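Local coordinates for protein glutathione synthetase-like effector 30 (Gpa-GSS30-apo) (Globodera pallida, PDB 5OET) that belongs to the eukaryotic glutathione synthetase family and probably acts as a plant-parasitism effector that arose from a housekeeping enzyme joining gamma-glutamylcysteine and glycine with ATP, at residues Leu113-Ala118 with Gln353-Pro358; Leu326-Asp331 with Pro339-Ala344. One frame throughout, in Å; residues are numbered along the deposited sequence.

Contact 1 (Leu113-Ala118 with Gln353-Pro358); sequences LLYFRA and QVFTKP
Leu114, on helix 98-119, and Phe355, in the turn that follows helix 349-354, bring the two backbones closest together, with their CA atoms 9.5 Å apart. Side chains bridge this distance, and Phe355 does most of the bridging. Its ring reaches the helix between Leu114, Tyr115 and Ala118. Leu114 lies over one face of the ring. Its CG is anti to the backbone N (chi1 169°), which carries the branch out across the ring. There Leu114 CD2 makes a CH-pi contact, 4.2 Å from the Phe355 ring centroid and 7° off the normal. The other methyl, Leu114 CD1, lies 3.7 Å from Phe355 CE1, nearer the rim. Tyr115 meets a different part of the same ring. The two form a T-shaped pair, with the edge of Phe355 turned to the face of Tyr115, centroids 5.2 Å apart and planes at 84°. In the fold, the contact ties a long helix lying against strands 160-173 and 490-504 of the large mixed sheet to a turn far along the chain. This lies within the ATP-grasp architecture of the glutathione synthetase family. Leu113 packs on Val490 and Phe116 on Phe163, and Tyr115 also touches Phe163. Ala118, one helical turn after Leu114, places its CB in the plane of the Phe355 ring, 3.8 Å from Phe355 CZ. The turn from Val354 to Lys357 is type I. Gln353 O accepts from both Thr356 N and Thr356 OG1, the hydroxyl lying 2.6 Å from Gln353 O.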
ATOM      1  N   LEU A 113       3.846  32.971   5.406  1.00 44.10           N
ATOM      2  CA  LEU A 113       3.986  34.160   6.239  1.00 45.09           C
ATOM      3  C   LEU A 113       2.913  35.213   6.004  1.00 44.58           C
ATOM      4  O   LEU A 113       2.458  35.812   6.939  1.00 44.09           O
ATOM      5  CB  LEU A 113       5.384  34.786   6.096  1.00 46.88           C
ATOM      6  CG  LEU A 113       6.555  34.078   6.785  1.00 47.51           C
ATOM      7  CD1 LEU A 113       7.804  34.939   6.703  1.00 49.10           C
ATOM      8  CD2 LEU A 113       6.230  33.753   8.241  1.00 47.68           C
ATOM      9  N   LEU A 114       2.496  35.427   4.760  1.00 45.39           N
ATOM     10  CA  LEU A 114       1.442  36.420   4.464  1.00 45.42           C
ATOM     11  C   LEU A 114       0.076  36.035   5.052  1.00 44.10           C
ATOM     12  O   LEU A 114      -0.591  36.853   5.645  1.00 44.33           O
ATOM     13  CB  LEU A 114       1.313  36.613   2.958  1.00 46.22           C
ATOM     14  CG  LEU A 114       0.107  37.393   2.448  1.00 48.24           C
ATOM     15  CD1 LEU A 114       0.119  38.803   2.997  1.00 50.46           C
ATOM     16  CD2 LEU A 114       0.081  37.424   0.934  1.00 49.17           C
ATOM     17  N   TYR A 115      -0.353  34.796   4.848  1.00 43.09           N
ATOM     18  CA  TYR A 115      -1.646  34.354   5.338  1.00 42.80           C
ATOM     19  C   TYR A 115      -1.644  34.154   6.854  1.00 43.25           C
ATOM     20  O   TYR A 115      -2.666  34.372   7.504  1.00 44.49           O
ATOM     21  CB  TYR A 115      -2.087  33.075   4.619  1.00 42.31           C
ATOM     22  CG  TYR A 115      -2.580  33.352   3.236  1.00 42.33           C
ATOM     23  CD1 TYR A 115      -3.873  33.769   3.017  1.00 42.39           C
ATOM     24  CD2 TYR A 115      -1.737  33.223   2.148  1.00 42.85           C
ATOM     25  CE1 TYR A 115      -4.323  34.047   1.740  1.00 43.11           C
ATOM     26  CE2 TYR A 115      -2.168  33.499   0.862  1.00 43.49           C
ATOM     27  CZ  TYR A 115      -3.460  33.908   0.663  1.00 43.26           C
ATOM     28  OH  TYR A 115      -3.857  34.170  -0.617  1.00 43.65           O
ATOM     29  N   PHE A 116      -0.506  33.759   7.421  1.00 43.17           N
ATOM     30  CA  PHE A 116      -0.374  33.664   8.866  1.00 43.18           C
ATOM     31  C   PHE A 116      -0.566  35.017   9.533  1.00 43.82           C
ATOM     32  O   PHE A 116      -1.330  35.131  10.461  1.00 44.45           O
ATOM     33  CB  PHE A 116       0.983  33.076   9.253  1.00 43.50           C
ATOM     34  CG  PHE A 116       1.216  33.037  10.732  1.00 43.95           C
ATOM     35  CD1 PHE A 116       0.350  32.333  11.544  1.00 43.82           C
ATOM     36  CD2 PHE A 116       2.273  33.726  11.316  1.00 44.79           C
ATOM     37  CE1 PHE A 116       0.532  32.308  12.918  1.00 44.23           C
ATOM     38  CE2 PHE A 116       2.477  33.688  12.677  1.00 45.44           C
ATOM     39  CZ  PHE A 116       1.600  32.983  13.483  1.00 44.87           C
ATOM     40  N   ARG A 117       0.123  36.030   9.033  1.00 46.05           N
ATOM     41  CA  ARG A 117       0.079  37.395   9.579  1.00 47.85           C
ATOM     42  C   ARG A 117      -1.247  38.104   9.349  1.00 47.83           C
ATOM     43  O   ARG A 117      -1.709  38.854  10.203  1.00 48.85           O
ATOM     44  CB  ARG A 117       1.213  38.221   8.996  1.00 49.04           C
ATOM     45  CG  ARG A 117       2.572  37.772   9.488  1.00 50.36           C
ATOM     46  CD  ARG A 117       3.715  38.478   8.762  1.00 52.48           C
ATOM     47  NE  ARG A 117       5.001  37.852   9.053  1.00 53.99           N
ATOM     48  CZ  ARG A 117       6.185  38.260   8.588  1.00 56.54           C
ATOM     49  NH1 ARG A 117       6.285  39.318   7.786  1.00 57.68           N
ATOM     50  NH2 ARG A 117       7.292  37.594   8.930  1.00 57.32           N
ATOM     51  N   ALA A 118      -1.855  37.872   8.197  1.00 48.23           N
ATOM     52  CA  ALA A 118      -3.235  38.299   7.961  1.00 49.96           C
ATOM     53  C   ALA A 118      -4.222  37.645   8.926  1.00 50.36           C
ATOM     54  O   ALA A 118      -5.179  38.273   9.344  1.00 51.97           O
ATOM     55  CB  ALA A 118      -3.640  37.984   6.543  1.00 50.00           C
ATOM     56  N   GLN A 353      -8.374  37.586  -3.715  1.00 51.62           N
ATOM     57  CA  GLN A 353      -8.608  38.687  -4.641  1.00 53.63           C
ATOM     58  C   GLN A 353      -8.221  40.021  -4.012  1.00 53.33           C
ATOM     59  O   GLN A 353      -7.650  40.868  -4.690  1.00 53.02           O
ATOM     60  CB  GLN A 353     -10.073  38.686  -5.110  1.00 55.72           C
ATOM     61  CG  GLN A 353     -10.454  39.777  -6.104  1.00 58.35           C
ATOM     62  CD  GLN A 353     -11.270  40.897  -5.489  1.00 60.27           C
ATOM     63  OE1 GLN A 353     -12.229  40.651  -4.761  1.00 62.36           O
ATOM     64  NE2 GLN A 353     -10.897  42.136  -5.782  1.00 62.95           N
ATOM     65  N   VAL A 354      -8.514  40.207  -2.726  1.00 52.56           N
ATOM     66  CA  VAL A 354      -8.094  41.427  -2.010  1.00 53.05           C
ATOM     67  C   VAL A 354      -6.570  41.575  -1.952  1.00 52.34           C
ATOM     68  O   VAL A 354      -6.079  42.682  -2.025  1.00 53.50           O
ATOM     69  CB  VAL A 354      -8.742  41.546  -0.600  1.00 52.62           C
ATOM     70  CG1 VAL A 354      -8.110  42.670   0.229  1.00 53.70           C
ATOM     71  CG2 VAL A 354     -10.247  41.788  -0.715  1.00 53.17           C
ATOM     72  N   PHE A 355      -5.823  40.480  -1.860  1.00 51.22           N
ATOM     73  CA  PHE A 355      -4.349  40.566  -1.854  1.00 52.08           C
ATOM     74  C   PHE A 355      -3.725  41.015  -3.182  1.00 53.33           C
ATOM     75  O   PHE A 355      -2.555  41.365  -3.203  1.00 52.65           O
ATOM     76  CB  PHE A 355      -3.703  39.237  -1.411  1.00 50.88           C
ATOM     77  CG  PHE A 355      -3.760  39.000   0.078  1.00 50.10           C
ATOM     78  CD1 PHE A 355      -3.321  39.962   0.967  1.00 50.47           C
ATOM     79  CD2 PHE A 355      -4.245  37.820   0.586  1.00 49.05           C
ATOM     80  CE1 PHE A 355      -3.372  39.743   2.321  1.00 50.52           C
ATOM     81  CE2 PHE A 355      -4.293  37.595   1.952  1.00 48.58           C
ATOM     82  CZ  PHE A 355      -3.858  38.554   2.820  1.00 48.85           C
ATOM     83  N   THR A 356      -4.493  40.984  -4.275  1.00 54.14           N
ATOM     84  CA  THR A 356      -4.035  41.462  -5.586  1.00 55.85           C
ATOM     85  C   THR A 356      -4.130  42.969  -5.776  1.00 58.92           C
ATOM     86  O   THR A 356      -3.582  43.491  -6.731  1.00 60.07           O
ATOM     87  CB  THR A 356      -4.773  40.760  -6.754  1.00 54.78           C
ATOM     88  OG1 THR A 356      -6.147  41.184  -6.826  1.00 53.35           O
ATOM     89  CG2 THR A 356      -4.678  39.245  -6.606  1.00 52.62           C
ATOM     90  N   LYS A 357      -4.828  43.653  -4.875  1.00 62.59           N
ATOM     91  CA  LYS A 357      -4.888  45.107  -4.867  1.00 67.24           C
ATOM     92  C   LYS A 357      -3.562  45.684  -4.354  1.00 69.72           C
ATOM     93  O   LYS A 357      -2.910  45.056  -3.510  1.00 70.24           O
ATOM     94  CB  LYS A 357      -6.046  45.595  -3.979  1.00 68.12           C
ATOM     95  CG  LYS A 357      -7.428  45.290  -4.539  1.00 69.29           C
ATOM     96  CD  LYS A 357      -8.521  46.175  -3.933  1.00 71.30           C
ATOM     97  CE  LYS A 357      -9.064  45.614  -2.625  1.00 71.22           C
ATOM     98  NZ  LYS A 357      -9.668  46.676  -1.759  1.00 72.81           N
ATOM     99  N   PRO A 358      -3.166  46.882  -4.847  1.00 72.54           N
ATOM    100  CA  PRO A 358      -1.900  47.525  -4.442  1.00 73.87           C
ATOM    101  C   PRO A 358      -1.764  47.753  -2.928  1.00 73.64           C
ATOM    102  O   PRO A 358      -2.745  48.103  -2.271  1.00 73.38           O
ATOM    103  CB  PRO A 358      -1.955  48.876  -5.159  1.00 76.16           C
ATOM    104  CG  PRO A 358      -3.411  49.121  -5.384  1.00 76.57           C
ATOM    105  CD  PRO A 358      -3.952  47.766  -5.726  1.00 74.08           C
TER

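Contact 2 (Leu326-Asp331 with Pro339-Ala344); sequences LNFVID and PPYIFA
Helix 325-331 approaches the segment leading into helix 342-345, and the backbones come nearest at Asp331 and Pro340, whose CA atoms are 6.4 Å apart. The contact closes a short excursion of the chain: after helix 325-331 the backbone runs through strand 336-337, which pairs parallel with strand 306-314 of a mixed sheet, and then a cis peptide bond before Pro339. Tyr341 carries most of the packing. Phe328 lies over one face of its ring in an offset stack, with centroids 4.2 Å apart and planes at 21°. The overlap is displaced toward the rims, and Phe328 CZ sits 3.5 Å from Tyr341 CG. Phe328 has its CG anti to the carbonyl carbon (chi1 -78°), which swings the end of the ring over to Tyr341. Asn327 meets the tyrosine at its edge. Its amide plane stands perpendicular to the ring, and Asn327 OD1 is 3.7 Å from Tyr341 CE2. Beyond this pair, helix 141-150 adds Leu148 against Phe328 and Leu144 against Tyr341. Asp331 supplies the polar link. Its carboxylate also touches Pro340, where Asp331 OD2 is 3.7 Å from Pro340 CA. The same oxygen accepts from Tyr341 N on its syn side, somewhat out of the carboxylate plane, with Asp331 OD2 3.0 Å from Tyr341 N and an N-H...O angle of 147°.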
ATOM      1  N   LEU A 326     -19.729  21.792  18.575  1.00 67.68           N
ATOM      2  CA  LEU A 326     -18.558  21.058  19.041  1.00 65.64           C
ATOM      3  C   LEU A 326     -17.267  21.621  18.456  1.00 64.91           C
ATOM      4  O   LEU A 326     -16.305  21.823  19.198  1.00 63.08           O
ATOM      5  CB  LEU A 326     -18.682  19.582  18.677  1.00 64.84           C
ATOM      6  CG  LEU A 326     -17.538  18.659  19.110  1.00 64.17           C
ATOM      7  CD1 LEU A 326     -17.423  18.630  20.635  1.00 65.16           C
ATOM      8  CD2 LEU A 326     -17.774  17.278  18.532  1.00 63.69           C
ATOM      9  N   ASN A 327     -17.244  21.849  17.140  1.00 66.59           N
ATOM     10  CA  ASN A 327     -16.074  22.456  16.456  1.00 68.51           C
ATOM     11  C   ASN A 327     -15.565  23.752  17.103  1.00 68.48           C
ATOM     12  O   ASN A 327     -14.360  23.963  17.175  1.00 67.37           O
ATOM     13  CB  ASN A 327     -16.333  22.713  14.948  1.00 71.30           C
ATOM     14  CG  ASN A 327     -15.617  21.716  14.040  1.00 71.75           C
ATOM     15  OD1 ASN A 327     -14.373  21.692  13.949  1.00 74.36           O
ATOM     16  ND2 ASN A 327     -16.404  20.905  13.343  1.00 69.84           N
ATOM     17  N   PHE A 328     -16.469  24.607  17.573  1.00 70.72           N
ATOM     18  CA  PHE A 328     -16.059  25.869  18.206  1.00 71.70           C
ATOM     19  C   PHE A 328     -15.825  25.711  19.707  1.00 70.01           C
ATOM     20  O   PHE A 328     -15.024  26.453  20.276  1.00 69.55           O
ATOM     21  CB  PHE A 328     -17.033  27.003  17.857  1.00 74.78           C
ATOM     22  CG  PHE A 328     -16.826  27.557  16.465  1.00 77.55           C
ATOM     23  CD1 PHE A 328     -17.270  26.849  15.342  1.00 79.96           C
ATOM     24  CD2 PHE A 328     -16.161  28.765  16.268  1.00 78.74           C
ATOM     25  CE1 PHE A 328     -17.063  27.341  14.059  1.00 80.27           C
ATOM     26  CE2 PHE A 328     -15.965  29.270  14.988  1.00 79.72           C
ATOM     27  CZ  PHE A 328     -16.418  28.558  13.882  1.00 80.87           C
ATOM     28  N   VAL A 329     -16.486  24.737  20.333  1.00 68.40           N
ATOM     29  CA  VAL A 329     -16.086  24.260  21.672  1.00 68.80           C
ATOM     30  C   VAL A 329     -14.636  23.718  21.647  1.00 68.98           C
ATOM     31  O   VAL A 329     -13.856  24.001  22.555  1.00 72.99           O
ATOM     32  CB  VAL A 329     -17.100  23.230  22.248  1.00 67.84           C
ATOM     33  CG1 VAL A 329     -16.505  22.398  23.380  1.00 67.34           C
ATOM     34  CG2 VAL A 329     -18.360  23.947  22.716  1.00 68.03           C
ATOM     35  N   ILE A 330     -14.274  22.967  20.613  1.00 67.23           N
ATOM     36  CA  ILE A 330     -12.871  22.575  20.396  1.00 65.37           C
ATOM     37  C   ILE A 330     -11.982  23.801  20.107  1.00 65.98           C
ATOM     38  O   ILE A 330     -10.864  23.895  20.607  1.00 68.32           O
ATOM     39  CB  ILE A 330     -12.731  21.570  19.229  1.00 62.20           C
ATOM     40  CG1 ILE A 330     -13.427  20.250  19.564  1.00 62.45           C
ATOM     41  CG2 ILE A 330     -11.264  21.308  18.897  1.00 60.91           C
ATOM     42  CD1 ILE A 330     -13.798  19.445  18.336  1.00 61.71           C
ATOM     43  N   ASP A 331     -12.470  24.717  19.274  1.00 65.96           N
ATOM     44  CA  ASP A 331     -11.697  25.897  18.872  1.00 64.49           C
ATOM     45  C   ASP A 331     -11.374  26.830  20.046  1.00 62.54           C
ATOM     46  O   ASP A 331     -10.297  27.428  20.073  1.00 62.56           O
ATOM     47  CB  ASP A 331     -12.417  26.682  17.756  1.00 66.48           C
ATOM     48  CG  ASP A 331     -11.441  27.382  16.812  1.00 66.70           C
ATOM     49  OD1 ASP A 331     -10.991  28.507  17.117  1.00 67.82           O
ATOM     50  OD2 ASP A 331     -11.119  26.785  15.761  1.00 66.63           O
ATOM     51  N   PRO A 339      -5.803  24.406  10.993  1.00 48.74           N
ATOM     52  CA  PRO A 339      -5.511  25.528  11.851  1.00 48.58           C
ATOM     53  C   PRO A 339      -6.788  25.993  12.526  1.00 46.40           C
ATOM     54  O   PRO A 339      -7.855  25.475  12.233  1.00 45.27           O
ATOM     55  CB  PRO A 339      -5.006  26.574  10.846  1.00 49.28           C
ATOM     56  CG  PRO A 339      -5.779  26.287   9.602  1.00 49.07           C
ATOM     57  CD  PRO A 339      -6.296  24.873   9.689  1.00 48.78           C
ATOM     58  N   PRO A 340      -6.692  26.984  13.406  1.00 46.70           N
ATOM     59  CA  PRO A 340      -7.939  27.466  13.999  1.00 48.79           C
ATOM     60  C   PRO A 340      -8.869  28.104  12.981  1.00 50.24           C
ATOM     61  O   PRO A 340      -8.450  28.433  11.883  1.00 51.10           O
ATOM     62  CB  PRO A 340      -7.478  28.473  15.069  1.00 48.68           C
ATOM     63  CG  PRO A 340      -6.024  28.706  14.824  1.00 48.05           C
ATOM     64  CD  PRO A 340      -5.497  27.529  14.069  1.00 46.90           C
ATOM     65  N   TYR A 341     -10.121  28.294  13.358  1.00 54.04           N
ATOM     66  CA  TYR A 341     -11.157  28.729  12.418  1.00 56.46           C
ATOM     67  C   TYR A 341     -10.892  30.064  11.737  1.00 55.60           C
ATOM     68  O   TYR A 341     -11.262  30.231  10.580  1.00 57.18           O
ATOM     69  CB  TYR A 341     -12.558  28.717  13.057  1.00 60.96           C
ATOM     70  CG  TYR A 341     -13.366  27.542  12.601  1.00 65.06           C
ATOM     71  CD1 TYR A 341     -13.956  27.548  11.346  1.00 67.95           C
ATOM     72  CD2 TYR A 341     -13.507  26.396  13.397  1.00 68.64           C
ATOM     73  CE1 TYR A 341     -14.683  26.455  10.891  1.00 70.48           C
ATOM     74  CE2 TYR A 341     -14.247  25.300  12.960  1.00 71.47           C
ATOM     75  CZ  TYR A 341     -14.831  25.339  11.697  1.00 71.82           C
ATOM     76  OH  TYR A 341     -15.570  24.280  11.218  1.00 77.25           O
ATOM     77  N   ILE A 342     -10.227  30.990  12.432  1.00 54.82           N
ATOM     78  CA  ILE A 342      -9.836  32.297  11.859  1.00 53.87           C
ATOM     79  C   ILE A 342      -9.171  32.190  10.481  1.00 53.11           C
ATOM     80  O   ILE A 342      -9.334  33.081   9.638  1.00 54.26           O
ATOM     81  CB  ILE A 342      -8.939  33.108  12.835  1.00 53.95           C
ATOM     82  CG1 ILE A 342      -8.693  34.528  12.334  1.00 55.42           C
ATOM     83  CG2 ILE A 342      -7.590  32.441  13.062  1.00 53.52           C
ATOM     84  CD1 ILE A 342      -9.939  35.360  12.208  1.00 56.94           C
ATOM     85  N   PHE A 343      -8.455  31.086  10.245  1.00 50.60           N
ATOM     86  CA  PHE A 343      -7.755  30.884   8.976  1.00 48.87           C
ATOM     87  C   PHE A 343      -8.699  30.625   7.822  1.00 48.93           C
ATOM     88  O   PHE A 343      -8.353  30.939   6.679  1.00 50.70           O
ATOM     89  CB  PHE A 343      -6.741  29.754   9.088  1.00 46.47           C
ATOM     90  CG  PHE A 343      -5.489  30.150   9.791  1.00 45.13           C
ATOM     91  CD1 PHE A 343      -5.483  30.335  11.149  1.00 45.47           C
ATOM     92  CD2 PHE A 343      -4.331  30.359   9.095  1.00 44.47           C
ATOM     93  CE1 PHE A 343      -4.331  30.699  11.815  1.00 45.33           C
ATOM     94  CE2 PHE A 343      -3.175  30.719   9.749  1.00 44.94           C
ATOM     95  CZ  PHE A 343      -3.174  30.898  11.114  1.00 45.20           C
ATOM     96  N   ALA A 344      -9.876  30.071   8.105  1.00 47.77           N
ATOM     97  CA  ALA A 344     -10.912  29.924   7.083  1.00 48.96           C
ATOM     98  C   ALA A 344     -11.368  31.274   6.518  1.00 50.06           C
ATOM     99  O   ALA A 344     -11.695  31.359   5.333  1.00 51.77           O
ATOM    100  CB  ALA A 344     -12.110  29.168   7.632  1.00 49.87           C
TER

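Overall arrangement
Both contacts are largely buried, with centres 21 Å apart. Contact 1 joins parts of the chain more than 200 residues apart, whereas contact 2 is local, with seven residues between its segments. Their chemistry also differs. Contact 1 is apolar, and all four touching residues are buried. Contact 2 adds a carboxylate-to-backbone hydrogen bond, and two of its touching residues, Asp331 and Tyr341, are partly exposed. Each has an aromatic pair, T-shaped in contact 1 and offset-stacked in contact 2. Helices 342-345 and 349-354 follow one another in the chain. Segments 113-118 and 339-344 touch through Phe116 CD1 and Phe343 CZ, 3.8 Å apart, though neither residue takes part in its own contact.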